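Aminoacyl-histidine dipeptidase (Vibrio alginolyticus, PDB 3MRU) probably hydrolyses dipeptides, preferring hydrophobic ones including prolyl amino acids, as a two-zinc metallopeptidase of the M20C family. Local coordinates at residues Asp195-Ala200 with Val315-Asp320; Ala191-Ile196 with Glu359-Val364; Gln47-Arg52 with Val59-Pro64; Pro67-Lys72 with Glu135-Pro140. One frame throughout, in Å; residues are numbered along the deposited sequence.

Contact 1. Residues Asp195-Ala200 with Val315-Asp320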
loop_
_atom_site.group_PDB
_atom_site.type_symbol
_atom_site.label_atom_id
_atom_site.label_comp_id
_atom_site.label_asym_id
_atom_site.label_seq_id
_atom_site.Cartn_x
_atom_site.Cartn_y
_atom_site.Cartn_z
ATOM N N ASP A 195 28.236 -12.845 3.377
ATOM C CA ASP A 195 28.869 -14.064 2.925
ATOM C C ASP A 195 29.676 -14.720 4.039
ATOM O O ASP A 195 30.878 -14.440 4.220
ATOM C CB ASP A 195 29.650 -13.838 1.635
ATOM C CG ASP A 195 28.797 -14.094 0.398
ATOM O OD1 ASP A 195 28.066 -15.124 0.366
ATOM O OD2 ASP A 195 28.847 -13.265 -0.541
ATOM N N ILE A 196 28.989 -15.603 4.769
ATOM C CA ILE A 196 29.532 -16.202 5.986
ATOM C C ILE A 196 30.070 -17.606 5.820
ATOM O O ILE A 196 29.573 -18.402 5.003
ATOM C CB ILE A 196 28.533 -16.198 7.189
ATOM C CG1 ILE A 196 27.353 -17.145 6.957
ATOM C CG2 ILE A 196 28.043 -14.790 7.478
ATOM C CD1 ILE A 196 26.551 -17.497 8.209
ATOM N N THR A 197 31.097 -17.870 6.632
ATOM C CA THR A 197 31.716 -19.192 6.791
ATOM C C THR A 197 31.591 -19.680 8.249
ATOM O O THR A 197 31.463 -18.872 9.184
ATOM C CB THR A 197 33.197 -19.167 6.371
ATOM O OG1 THR A 197 33.892 -18.188 7.158
ATOM C CG2 THR A 197 33.311 -18.822 4.890
ATOM N N ARG A 198 31.637 -20.996 8.437
ATOM C CA ARG A 198 31.334 -21.581 9.728
ATOM C C ARG A 198 32.428 -22.433 10.336
ATOM O O ARG A 198 33.062 -23.235 9.651
ATOM C CB ARG A 198 30.073 -22.403 9.620
ATOM C CG ARG A 198 28.862 -21.556 9.539
ATOM C CD ARG A 198 27.687 -22.411 9.320
ATOM N NE ARG A 198 26.551 -21.860 10.034
ATOM C CZ ARG A 198 25.589 -21.149 9.467
ATOM N NH1 ARG A 198 24.594 -20.703 10.214
ATOM N NH2 ARG A 198 25.624 -20.895 8.161
ATOM N N ASP A 199 32.631 -22.248 11.639
ATOM C CA ASP A 199 33.544 -23.063 12.436
ATOM C C ASP A 199 32.747 -23.860 13.442
ATOM O O ASP A 199 31.745 -23.371 13.970
ATOM C CB ASP A 199 34.576 -22.181 13.122
ATOM C CG ASP A 199 35.461 -21.457 12.122
ATOM O OD1 ASP A 199 36.269 -20.609 12.561
ATOM O OD2 ASP A 199 35.357 -21.732 10.893
ATOM N N ALA A 200 33.183 -25.093 13.687
ATOM C CA ALA A 200 32.440 -26.031 14.535
ATOM C C ALA A 200 32.350 -25.597 15.998
ATOM O O ALA A 200 33.244 -24.929 16.543
ATOM C CB ALA A 200 33.008 -27.450 14.425
ATOM N N VAL A 315 28.904 -23.226 13.824
ATOM C CA VAL A 315 28.649 -21.862 14.270
ATOM C C VAL A 315 29.254 -20.843 13.274
ATOM O O VAL A 315 30.203 -21.169 12.566
ATOM C CB VAL A 315 29.210 -21.684 15.704
ATOM C CG1 VAL A 315 29.535 -20.246 15.995
ATOM C CG2 VAL A 315 28.213 -22.221 16.715
ATOM N N PHE A 316 28.684 -19.636 13.205
ATOM C CA PHE A 316 29.280 -18.516 12.475
ATOM C C PHE A 316 30.698 -18.327 12.913
ATOM O O PHE A 316 30.970 -18.332 14.111
ATOM C CB PHE A 316 28.604 -17.218 12.877
ATOM C CG PHE A 316 27.329 -16.942 12.177
ATOM C CD1 PHE A 316 26.318 -17.895 12.124
ATOM C CD2 PHE A 316 27.114 -15.703 11.611
ATOM C CE1 PHE A 316 25.127 -17.618 11.499
ATOM C CE2 PHE A 316 25.926 -15.425 10.988
ATOM C CZ PHE A 316 24.926 -16.382 10.935
ATOM N N ALA A 317 31.599 -18.101 11.970
ATOM C CA ALA A 317 32.913 -17.605 12.339
ATOM C C ALA A 317 32.739 -16.363 13.213
ATOM O O ALA A 317 31.694 -15.714 13.176
ATOM C CB ALA A 317 33.716 -17.273 11.106
ATOM N N ILE A 318 33.758 -16.033 13.998
ATOM C CA ILE A 318 33.675 -14.865 14.884
ATOM C C ILE A 318 33.455 -13.564 14.111
ATOM O O ILE A 318 32.478 -12.844 14.376
ATOM C CB ILE A 318 34.891 -14.748 15.892
ATOM C CG1 ILE A 318 34.439 -14.091 17.202
ATOM C CG2 ILE A 318 36.103 -14.013 15.288
ATOM C CD1 ILE A 318 33.087 -13.369 17.252
ATOM N N ALA A 319 34.341 -13.301 13.140
ATOM C CA ALA A 319 34.347 -12.053 12.378
ATOM C C ALA A 319 33.043 -11.847 11.628
ATOM O O ALA A 319 32.628 -10.711 11.415
ATOM C CB ALA A 319 35.524 -12.008 11.417
ATOM N N ASP A 320 32.400 -12.944 11.238
ATOM C CA ASP A 320 31.083 -12.880 10.602
ATOM C C ASP A 320 29.968 -12.605 11.612
ATOM O O ASP A 320 29.065 -11.802 11.357
ATOM C CB ASP A 320 30.793 -14.172 9.824
ATOM C CG ASP A 320 31.646 -14.311 8.554
ATOM O OD1 ASP A 320 32.063 -13.260 7.984
ATOM O OD2 ASP A 320 31.882 -15.481 8.132
#
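Ile196 packs against both Phe316 of the short strand and Asp320 of the following helix. Its CB lies 3.6 Å from Asp320 OD2, and its CG2 branch rests on Asp320 CB at 3.7 Å. The other branch starts at CG1, set between the backbone N and the carbonyl carbon (chi1 69°), and ends in CD1 over one face of the Phe316 ring. This is a CH-pi contact, with Ile196 CD1 3.5 Å from the Phe316 centroid and offset toward the rim. Here the end of strand 181-199 pairs antiparallel with the short strand 315-316, and the chain then passes through Ala317, the N-cap residue, into helix 318-330. Asp199 N donates to Val315 O at 2.8 Å, and Ala317 N to Thr197 O at 2.9 Å. Beyond the paired residues a side chain takes over: Thr197 N reaches Asp320 OD2 at 2.9 Å in a nearly straight bond (169°), while OD1 of the same carboxylate forms a salt bridge with Arg323. Arg198 brings NH1 to 3.4 Å from Phe316 CE1, its guanidinium plane turned 76° from the ring; its NE bonds Gln314 O and its NH2 Glu358 O.

Contact 2. Residues Ala191-Ile196 with Glu359-Val364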
loop_
_atom_site.group_PDB
_atom_site.type_symbol
_atom_site.label_atom_id
_atom_site.label_comp_id
_atom_site.label_asym_id
_atom_site.label_seq_id
_atom_site.Cartn_x
_atom_site.Cartn_y
_atom_site.Cartn_z
ATOM N N ALA A 191 17.893 -5.432 0.418
ATOM C CA ALA A 191 18.386 -6.731 0.843
ATOM C C ALA A 191 19.881 -6.725 1.191
ATOM O O ALA A 191 20.739 -6.652 0.312
ATOM C CB ALA A 191 18.089 -7.713 -0.258
ATOM N N MET A 192 20.181 -6.798 2.482
ATOM C CA MET A 192 21.546 -6.850 2.937
ATOM C C MET A 192 21.968 -8.290 3.137
ATOM O O MET A 192 21.373 -9.015 3.934
ATOM C CB MET A 192 21.688 -6.084 4.228
ATOM C CG MET A 192 23.089 -5.649 4.470
ATOM S SD MET A 192 23.187 -4.697 5.972
ATOM C CE MET A 192 22.621 -3.075 5.460
ATOM N N THR A 193 23.005 -8.702 2.414
ATOM C CA THR A 193 23.395 -10.094 2.385
ATOM C C THR A 193 24.807 -10.224 2.872
ATOM O O THR A 193 25.646 -9.360 2.608
ATOM C CB THR A 193 23.312 -10.690 0.962
ATOM O OG1 THR A 193 22.620 -9.786 0.083
ATOM C CG2 THR A 193 22.607 -12.055 0.999
ATOM N N PHE A 194 25.056 -11.322 3.576
ATOM C CA PHE A 194 26.345 -11.582 4.222
ATOM C C PHE A 194 26.952 -12.881 3.715
ATOM O O PHE A 194 26.263 -13.907 3.619
ATOM C CB PHE A 194 26.191 -11.641 5.752
ATOM C CG PHE A 194 25.845 -10.318 6.367
ATOM C CD1 PHE A 194 24.519 -9.882 6.416
ATOM C CD2 PHE A 194 26.838 -9.501 6.872
ATOM C CE1 PHE A 194 24.195 -8.666 6.938
ATOM C CE2 PHE A 194 26.519 -8.274 7.418
ATOM C CZ PHE A 194 25.200 -7.853 7.441
ATOM N N ASP A 195 28.236 -12.845 3.377
ATOM C CA ASP A 195 28.869 -14.064 2.925
ATOM C C ASP A 195 29.676 -14.720 4.039
ATOM O O ASP A 195 30.878 -14.440 4.220
ATOM C CB ASP A 195 29.650 -13.838 1.635
ATOM C CG ASP A 195 28.797 -14.094 0.398
ATOM O OD1 ASP A 195 28.066 -15.124 0.366
ATOM O OD2 ASP A 195 28.847 -13.265 -0.541
ATOM N N ILE A 196 28.989 -15.603 4.769
ATOM C CA ILE A 196 29.532 -16.202 5.986
ATOM C C ILE A 196 30.070 -17.606 5.820
ATOM O O ILE A 196 29.573 -18.402 5.003
ATOM C CB ILE A 196 28.533 -16.198 7.189
ATOM C CG1 ILE A 196 27.353 -17.145 6.957
ATOM C CG2 ILE A 196 28.043 -14.790 7.478
ATOM C CD1 ILE A 196 26.551 -17.497 8.209
ATOM N N GLU A 359 23.311 -22.066 5.291
ATOM C CA GLU A 359 24.763 -22.287 5.309
ATOM C C GLU A 359 25.450 -21.338 4.332
ATOM O O GLU A 359 25.156 -21.352 3.124
ATOM C CB GLU A 359 25.186 -23.751 5.085
ATOM C CG GLU A 359 26.617 -24.013 5.675
ATOM C CD GLU A 359 27.411 -25.193 5.044
ATOM O OE1 GLU A 359 26.823 -26.287 4.807
ATOM O OE2 GLU A 359 28.639 -25.023 4.799
ATOM N N ASN A 360 26.327 -20.489 4.872
ATOM C CA ASN A 360 27.141 -19.533 4.073
ATOM C C ASN A 360 26.502 -18.201 3.676
ATOM O O ASN A 360 27.158 -17.378 3.036
ATOM C CB ASN A 360 27.739 -20.204 2.830
ATOM C CG ASN A 360 28.642 -21.372 3.181
ATOM O OD1 ASN A 360 29.725 -21.184 3.756
ATOM N ND2 ASN A 360 28.197 -22.591 2.849
ATOM N N LYS A 361 25.246 -17.988 4.066
ATOM C CA LYS A 361 24.523 -16.780 3.703
ATOM C C LYS A 361 23.525 -16.391 4.781
ATOM O O LYS A 361 22.671 -17.183 5.191
ATOM C CB LYS A 361 23.794 -16.996 2.381
ATOM C CG LYS A 361 23.458 -15.765 1.555
ATOM C CD LYS A 361 22.571 -16.235 0.392
ATOM C CE LYS A 361 22.233 -15.129 -0.589
ATOM N NZ LYS A 361 23.457 -14.704 -1.335
ATOM N N VAL A 362 23.668 -15.156 5.243
ATOM C CA VAL A 362 22.679 -14.484 6.071
ATOM C C VAL A 362 22.144 -13.330 5.262
ATOM O O VAL A 362 22.906 -12.550 4.691
ATOM C CB VAL A 362 23.293 -13.909 7.334
ATOM C CG1 VAL A 362 22.208 -13.493 8.300
ATOM C CG2 VAL A 362 24.171 -14.929 7.975
ATOM N N THR A 363 20.827 -13.225 5.223
ATOM C CA THR A 363 20.182 -12.239 4.386
ATOM C C THR A 363 19.114 -11.469 5.151
ATOM O O THR A 363 18.192 -12.049 5.736
ATOM C CB THR A 363 19.658 -12.878 3.071
ATOM O OG1 THR A 363 18.553 -12.116 2.561
ATOM C CG2 THR A 363 19.277 -14.386 3.279
ATOM N N VAL A 364 19.276 -10.151 5.145
ATOM C CA VAL A 364 18.451 -9.240 5.910
ATOM C C VAL A 364 17.613 -8.451 4.928
ATOM O O VAL A 364 18.152 -7.722 4.117
ATOM C CB VAL A 364 19.329 -8.268 6.768
ATOM C CG1 VAL A 364 18.466 -7.408 7.687
ATOM C CG2 VAL A 364 20.384 -9.040 7.599
#
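Phe194 and Val364 meet at their side-chain ends, and their first torsions set where each begins: Phe194 holds CG anti to its carbonyl carbon (chi1 -68°), and Val364 holds CG1 anti to its backbone N (chi1 -174°), with CG2 beside that N. Val364 CG2 lies at the edge of the phenylalanine ring, 3.9 Å from Phe194 CE1. Val362 has the same rotamer as Val364, and its CG2 receives Ile196 CD1 at 3.5 Å. The carbonyl Val362 O lies at the Phe194 ring edge too, in its plane and 3.6 Å from Phe194 CD1. Strands 181-199 and 361-370 run antiparallel here, their short axes at 164°, as neighbours in the large sheet of the elongated domain remote from the zinc ions. Met192 and Val364 form a hydrogen-bonded pair with bonds in both directions, the one from Val364 N to Met192 O measuring 2.7 Å. Phe194 N binds Val362 O at 2.7 Å, whereas the return bond from Val362 N is weak. Past the regular pairing, Ile196 N still reaches Asn360 O at 3.1 Å, approaching from well above the carbonyl plane. On the face bearing Thr193, Lys361 and Thr363, Thr193 CG2 touches Lys361 CE at 3.5 Å and Thr363 CB at 3.7 Å. The face of Met192, Phe194, Val362 and Val364 is buried, with Phe324 of helix 318-330 set edge-to-face against Phe194. The chemistry is thus divided: apolar branches meet beneath the helix, while the Asp195 and Lys361 charges on the other face are not in contact and probably add only a mild attraction.

Contact 3. Residues Gln47-Arg52 with Val59-Pro64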
loop_
_atom_site.group_PDB
_atom_site.type_symbol
_atom_site.label_atom_id
_atom_site.label_comp_id
_atom_site.label_asym_id
_atom_site.label_seq_id
_atom_site.Cartn_x
_atom_site.Cartn_y
_atom_site.Cartn_z
ATOM N N GLN A 47 -20.363 9.140 -29.449
ATOM C CA GLN A 47 -20.789 10.384 -28.825
ATOM C C GLN A 47 -19.972 11.558 -29.363
ATOM O O GLN A 47 -20.217 12.707 -29.011
ATOM C CB GLN A 47 -20.650 10.293 -27.304
ATOM C CG GLN A 47 -21.136 8.981 -26.675
ATOM C CD GLN A 47 -22.654 8.840 -26.634
ATOM O OE1 GLN A 47 -23.370 9.811 -26.383
ATOM N NE2 GLN A 47 -23.149 7.616 -26.865
ATOM N N GLY A 48 -18.995 11.259 -30.214
ATOM C CA GLY A 48 -18.165 12.275 -30.855
ATOM C C GLY A 48 -17.134 12.910 -29.940
ATOM O O GLY A 48 -16.981 14.136 -29.916
ATOM N N PHE A 49 -16.420 12.084 -29.182
ATOM C CA PHE A 49 -15.371 12.589 -28.294
ATOM C C PHE A 49 -14.036 12.382 -29.001
ATOM O O PHE A 49 -13.919 11.476 -29.828
ATOM C CB PHE A 49 -15.451 11.923 -26.914
ATOM C CG PHE A 49 -16.645 12.348 -26.077
ATOM C CD1 PHE A 49 -16.827 13.681 -25.700
ATOM C CD2 PHE A 49 -17.565 11.407 -25.630
ATOM C CE1 PHE A 49 -17.914 14.061 -24.906
ATOM C CE2 PHE A 49 -18.639 11.783 -24.845
ATOM C CZ PHE A 49 -18.811 13.106 -24.480
ATOM N N ASP A 50 -13.004 13.130 -28.747
ATOM C CA ASP A 50 -11.749 12.810 -29.274
ATOM C C ASP A 50 -11.289 11.806 -28.282
ATOM O O ASP A 50 -10.993 12.042 -27.212
ATOM C CB ASP A 50 -10.795 13.998 -29.308
ATOM C CG ASP A 50 -9.649 13.866 -30.369
ATOM O OD1 ASP A 50 -9.960 13.965 -31.558
ATOM O OD2 ASP A 50 -8.455 13.739 -30.030
ATOM N N VAL A 51 -11.185 10.573 -28.772
ATOM C CA VAL A 51 -10.707 9.457 -27.961
ATOM C C VAL A 51 -9.457 8.806 -28.563
ATOM O O VAL A 51 -9.498 8.274 -29.673
ATOM C CB VAL A 51 -11.796 8.383 -27.781
ATOM C CG1 VAL A 51 -11.206 7.126 -27.163
ATOM C CG2 VAL A 51 -12.935 8.920 -26.927
ATOM N N ARG A 52 -8.353 8.849 -27.821
ATOM C CA ARG A 52 -7.087 8.258 -28.260
ATOM C C ARG A 52 -6.577 7.310 -27.203
ATOM O O ARG A 52 -6.925 7.429 -26.026
ATOM C CB ARG A 52 -6.030 9.318 -28.641
ATOM C CG ARG A 52 -5.519 10.243 -27.526
ATOM C CD ARG A 52 -6.653 10.835 -26.709
ATOM N NE ARG A 52 -6.459 12.250 -26.396
ATOM C CZ ARG A 52 -7.284 12.966 -25.630
ATOM N NH1 ARG A 52 -8.364 12.399 -25.084
ATOM N NH2 ARG A 52 -7.034 14.257 -25.410
ATOM N N VAL A 59 -6.708 4.681 -21.691
ATOM C CA VAL A 59 -7.712 5.376 -22.488
ATOM C C VAL A 59 -7.804 6.814 -22.009
ATOM O O VAL A 59 -7.783 7.084 -20.803
ATOM C CB VAL A 59 -9.104 4.684 -22.400
ATOM C CG1 VAL A 59 -10.063 5.275 -23.409
ATOM C CG2 VAL A 59 -8.989 3.165 -22.609
ATOM N N PHE A 60 -7.871 7.729 -22.971
ATOM C CA PHE A 60 -7.957 9.169 -22.707
ATOM C C PHE A 60 -9.117 9.716 -23.521
ATOM O O PHE A 60 -9.207 9.455 -24.720
ATOM C CB PHE A 60 -6.674 9.880 -23.146
ATOM C CG PHE A 60 -5.420 9.306 -22.559
ATOM C CD1 PHE A 60 -5.024 8.002 -22.842
ATOM C CD2 PHE A 60 -4.615 10.082 -21.752
ATOM C CE1 PHE A 60 -3.878 7.481 -22.302
ATOM C CE2 PHE A 60 -3.455 9.570 -21.218
ATOM C CZ PHE A 60 -3.092 8.268 -21.492
ATOM N N ILE A 61 -10.001 10.474 -22.892
ATOM C CA ILE A 61 -11.197 10.910 -23.581
ATOM C C ILE A 61 -11.437 12.375 -23.283
ATOM O O ILE A 61 -11.543 12.773 -22.116
ATOM C CB ILE A 61 -12.402 10.051 -23.164
ATOM C CG1 ILE A 61 -12.254 8.637 -23.702
ATOM C CG2 ILE A 61 -13.705 10.660 -23.653
ATOM C CD1 ILE A 61 -13.155 7.595 -23.038
ATOM N N LYS A 62 -11.517 13.174 -24.339
ATOM C CA LYS A 62 -11.576 14.614 -24.167
ATOM C C LYS A 62 -12.969 15.198 -24.389
ATOM O O LYS A 62 -13.578 15.040 -25.450
ATOM C CB LYS A 62 -10.525 15.309 -25.051
ATOM C CG LYS A 62 -9.968 16.592 -24.422
ATOM C CD LYS A 62 -9.057 17.393 -25.359
ATOM C CE LYS A 62 -8.924 18.847 -24.842
ATOM N NZ LYS A 62 -8.052 19.750 -25.672
ATOM N N LYS A 63 -13.469 15.874 -23.367
ATOM C CA LYS A 63 -14.708 16.602 -23.496
ATOM C C LYS A 63 -14.491 18.071 -23.179
ATOM O O LYS A 63 -14.005 18.402 -22.097
ATOM C CB LYS A 63 -15.772 16.028 -22.577
ATOM C CG LYS A 63 -17.074 16.816 -22.581
ATOM C CD LYS A 63 -18.122 16.054 -21.827
ATOM C CE LYS A 63 -19.423 16.776 -21.790
ATOM N NZ LYS A 63 -20.229 16.176 -20.707
ATOM N N PRO A 64 -14.859 18.955 -24.130
ATOM C CA PRO A 64 -14.734 20.399 -23.953
ATOM C C PRO A 64 -15.731 20.914 -22.929
ATOM O O PRO A 64 -16.767 20.287 -22.696
ATOM C CB PRO A 64 -15.073 20.947 -25.338
ATOM C CG PRO A 64 -15.980 19.929 -25.921
ATOM C CD PRO A 64 -15.434 18.620 -25.449
#
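Val51 and Ile61 form the apolar centre, lying side by side and pointing the same way, with both Val51 methyls near Ile61 CG1. Helix 36-46 covers them, through Val41 and Ala44 on the valine and Ile40 on the isoleucine. Next comes Phe49, whose CB meets Ile61 CG2 at 3.9 Å. Its ring runs alongside the extended Lys63 chain in the same direction, with Phe49 CE1 3.7 Å from Lys63 CD; the lysine ends at NZ, which is hydrogen-bonded to Leu131 O and Ser133 O. The two strands, 50-53 and 59-63, make a beta hairpin at one side of the mixed sheet of the zinc-binding domain, strand 50-53 being outermost and strand 59-63 continuing the pairing to strand 141-146. Toward the polar edge, Arg52 and Phe60 exchange backbone bonds, Arg52 N to Phe60 O at 3.3 Å and Phe60 N to Arg52 O at 3.2 Å. The Arg52 side chain turns back to the same carbonyl: CG sits between the backbone N and the carbonyl carbon (chi1 64°), and NH1 donates to Phe60 O at 3.1 Å. That acceptor lies near the guanidinium plane, but NH1 stands 72° out of the carbonyl plane. Phe60 O thus accepts from both Arg52 N and Arg52 NH1. Farther out, Arg52 NH2 packs on Lys62 CB at 3.7 Å.

Contact 4. Residues Pro67-Lys72 with Glu135-Pro140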
loop_
_atom_site.group_PDB
_atom_site.type_symbol
_atom_site.label_atom_id
_atom_site.label_comp_id
_atom_site.label_asym_id
_atom_site.label_seq_id
_atom_site.Cartn_x
_atom_site.Cartn_y
_atom_site.Cartn_z
ATOM N N PRO A 67 -20.586 25.660 -22.032
ATOM C CA PRO A 67 -20.616 27.135 -22.146
ATOM C C PRO A 67 -20.600 27.902 -20.822
ATOM O O PRO A 67 -21.451 27.676 -19.949
ATOM C CB PRO A 67 -21.972 27.412 -22.831
ATOM C CG PRO A 67 -22.578 26.033 -23.158
ATOM C CD PRO A 67 -21.453 25.036 -23.056
ATOM N N GLY A 68 -19.620 28.793 -20.679
ATOM C CA GLY A 68 -19.402 29.477 -19.415
ATOM C C GLY A 68 -18.045 29.294 -18.746
ATOM O O GLY A 68 -17.530 30.240 -18.136
ATOM N N MET A 69 -17.463 28.092 -18.848
ATOM C CA MET A 69 -16.180 27.802 -18.165
ATOM C C MET A 69 -15.168 27.370 -19.206
ATOM O O MET A 69 -14.293 26.537 -18.932
ATOM C CB MET A 69 -16.187 26.808 -16.992
ATOM C CG MET A 69 -17.008 27.258 -15.803
ATOM S SD MET A 69 -18.570 26.373 -15.642
ATOM C CE MET A 69 -18.908 25.766 -17.305
ATOM N N GLU A 70 -15.288 27.956 -20.395
ATOM C CA GLU A 70 -14.287 27.789 -21.456
ATOM C C GLU A 70 -12.930 28.342 -21.014
ATOM O O GLU A 70 -11.887 27.996 -21.588
ATOM C CB GLU A 70 -14.724 28.512 -22.737
ATOM C CG GLU A 70 -16.163 28.265 -23.155
ATOM C CD GLU A 70 -16.589 29.154 -24.305
ATOM O OE1 GLU A 70 -15.966 30.236 -24.491
ATOM O OE2 GLU A 70 -17.549 28.767 -25.019
ATOM N N ASN A 71 -12.967 29.196 -19.985
ATOM C CA ASN A 71 -11.765 29.808 -19.423
ATOM C C ASN A 71 -10.835 28.752 -18.858
ATOM O O ASN A 71 -9.724 29.053 -18.393
ATOM C CB ASN A 71 -12.100 30.831 -18.341
ATOM C CG ASN A 71 -10.956 31.793 -18.106
ATOM O OD1 ASN A 71 -10.422 32.379 -19.061
ATOM N ND2 ASN A 71 -10.551 31.941 -16.847
ATOM N N LYS A 72 -11.340 27.528 -18.923
ATOM C CA LYS A 72 -10.617 26.345 -18.540
ATOM C C LYS A 72 -10.306 26.242 -17.061
ATOM O O LYS A 72 -10.843 26.949 -16.208
ATOM C CB LYS A 72 -9.320 26.236 -19.347
ATOM C CG LYS A 72 -9.394 26.867 -20.728
ATOM C CD LYS A 72 -8.033 26.866 -21.408
ATOM C CE LYS A 72 -8.156 27.189 -22.888
ATOM N NZ LYS A 72 -8.388 28.640 -23.123
ATOM N N GLU A 135 -25.939 18.101 -18.235
ATOM C CA GLU A 135 -26.287 19.217 -17.377
ATOM C C GLU A 135 -25.355 19.515 -16.205
ATOM O O GLU A 135 -25.760 20.203 -15.258
ATOM C CB GLU A 135 -27.712 18.970 -16.874
ATOM C CG GLU A 135 -27.968 17.558 -16.357
ATOM C CD GLU A 135 -29.212 17.455 -15.470
ATOM O OE1 GLU A 135 -29.540 18.461 -14.798
ATOM O OE2 GLU A 135 -29.850 16.365 -15.429
ATOM N N ILE A 136 -24.125 19.002 -16.258
ATOM C CA ILE A 136 -23.103 19.424 -15.310
ATOM C C ILE A 136 -22.357 20.517 -16.045
ATOM O O ILE A 136 -21.857 20.312 -17.154
ATOM C CB ILE A 136 -22.172 18.286 -14.889
ATOM C CG1 ILE A 136 -22.972 17.099 -14.384
ATOM C CG2 ILE A 136 -21.166 18.757 -13.818
ATOM C CD1 ILE A 136 -23.871 17.321 -13.135
ATOM N N LYS A 137 -22.304 21.682 -15.410
ATOM C CA LYS A 137 -21.608 22.845 -15.947
ATOM C C LYS A 137 -20.141 22.723 -15.586
ATOM O O LYS A 137 -19.695 23.316 -14.608
ATOM C CB LYS A 137 -22.199 24.152 -15.397
ATOM C CG LYS A 137 -23.179 24.819 -16.348
ATOM C CD LYS A 137 -24.277 25.564 -15.604
ATOM C CE LYS A 137 -25.239 26.229 -16.603
ATOM N NZ LYS A 137 -26.637 26.353 -16.045
ATOM N N HIS A 138 -19.398 21.948 -16.372
ATOM C CA HIS A 138 -17.975 21.722 -16.110
ATOM C C HIS A 138 -17.044 22.489 -17.045
ATOM O O HIS A 138 -17.458 22.926 -18.119
ATOM C CB HIS A 138 -17.658 20.233 -16.140
ATOM C CG HIS A 138 -17.966 19.570 -17.438
ATOM N ND1 HIS A 138 -19.026 18.704 -17.593
ATOM C CD2 HIS A 138 -17.350 19.629 -18.642
ATOM C CE1 HIS A 138 -19.046 18.258 -18.837
ATOM N NE2 HIS A 138 -18.039 18.802 -19.496
ATOM N N GLY A 139 -15.790 22.645 -16.622
ATOM C CA GLY A 139 -14.729 23.199 -17.467
ATOM C C GLY A 139 -14.202 22.073 -18.347
ATOM O O GLY A 139 -14.753 20.969 -18.323
ATOM N N PRO A 140 -13.128 22.329 -19.123
ATOM C CA PRO A 140 -12.568 21.265 -19.978
ATOM C C PRO A 140 -12.240 19.980 -19.241
ATOM O O PRO A 140 -11.891 20.034 -18.052
ATOM C CB PRO A 140 -11.234 21.842 -20.469
ATOM C CG PRO A 140 -10.833 22.824 -19.421
ATOM C CD PRO A 140 -12.118 23.401 -18.881
#
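Met69 and Pro140 are the two side chains directed across this meeting of loops, Met69 against the backbone of residues 137-139, Pro140 against the base of Lys72. Met69 starts toward residues 135-140, with CG anti to its carbonyl carbon (chi1 -63°), and bends at chi2 and again at chi3. Its thioether end lies beside two successive carbonyl oxygens: SD is 3.4 Å from Lys137 O, and CE is 3.3 Å from His138 O. Nearer the root, Met69 CB rests 3.9 Å from Gly139 CA, where the partner is a residue with no side chain. Lys137 offers only its base, CB lying 4.1 Å from Met69 CE, while the rest of its chain leads away. Segment 67-72 belongs to the connection between strands 59-63 and 75-80, and residues 135-140 lead from helix 124-132 into strand 141-146. Since strand 141-146 lies between those other two in the sheet, the connection has to pass its entrance, and the contact is that passage. A type I turn from Met69 to Lys72 presents the latter to the proline ring, placing Lys72 CB 3.7 Å from Pro140 CG, whereas the lysine tip heads off elsewhere. No polar bond joins the two segments. Residues 135-140 are anchored from other directions, Lys137 N by the carboxylate of Glu484 in helix 469-485 and His138 by backbone bonding to Thr66.

The four contacts fall at the two ends of an elongated molecule. Contacts 3 and 4 come first along the chain and lie in the zinc-binding domain, their centres about 16 Å apart. They are joined through strand 59-63, whose Lys63 NZ approaches the His138 ring. Contacts 1 and 2 follow, their centres about 11 Å apart, sharing Asp195 and Ile196 on strand 181-199; strands 315-316 and 361-370 both pair with it, and Phe316 packs on Val362 between them. About 65 Å separates the centres of contacts 1 and 3. Such a separation fits the M20 plan of a catalytic domain carrying a second domain inserted into its sequence, each with its own sheet.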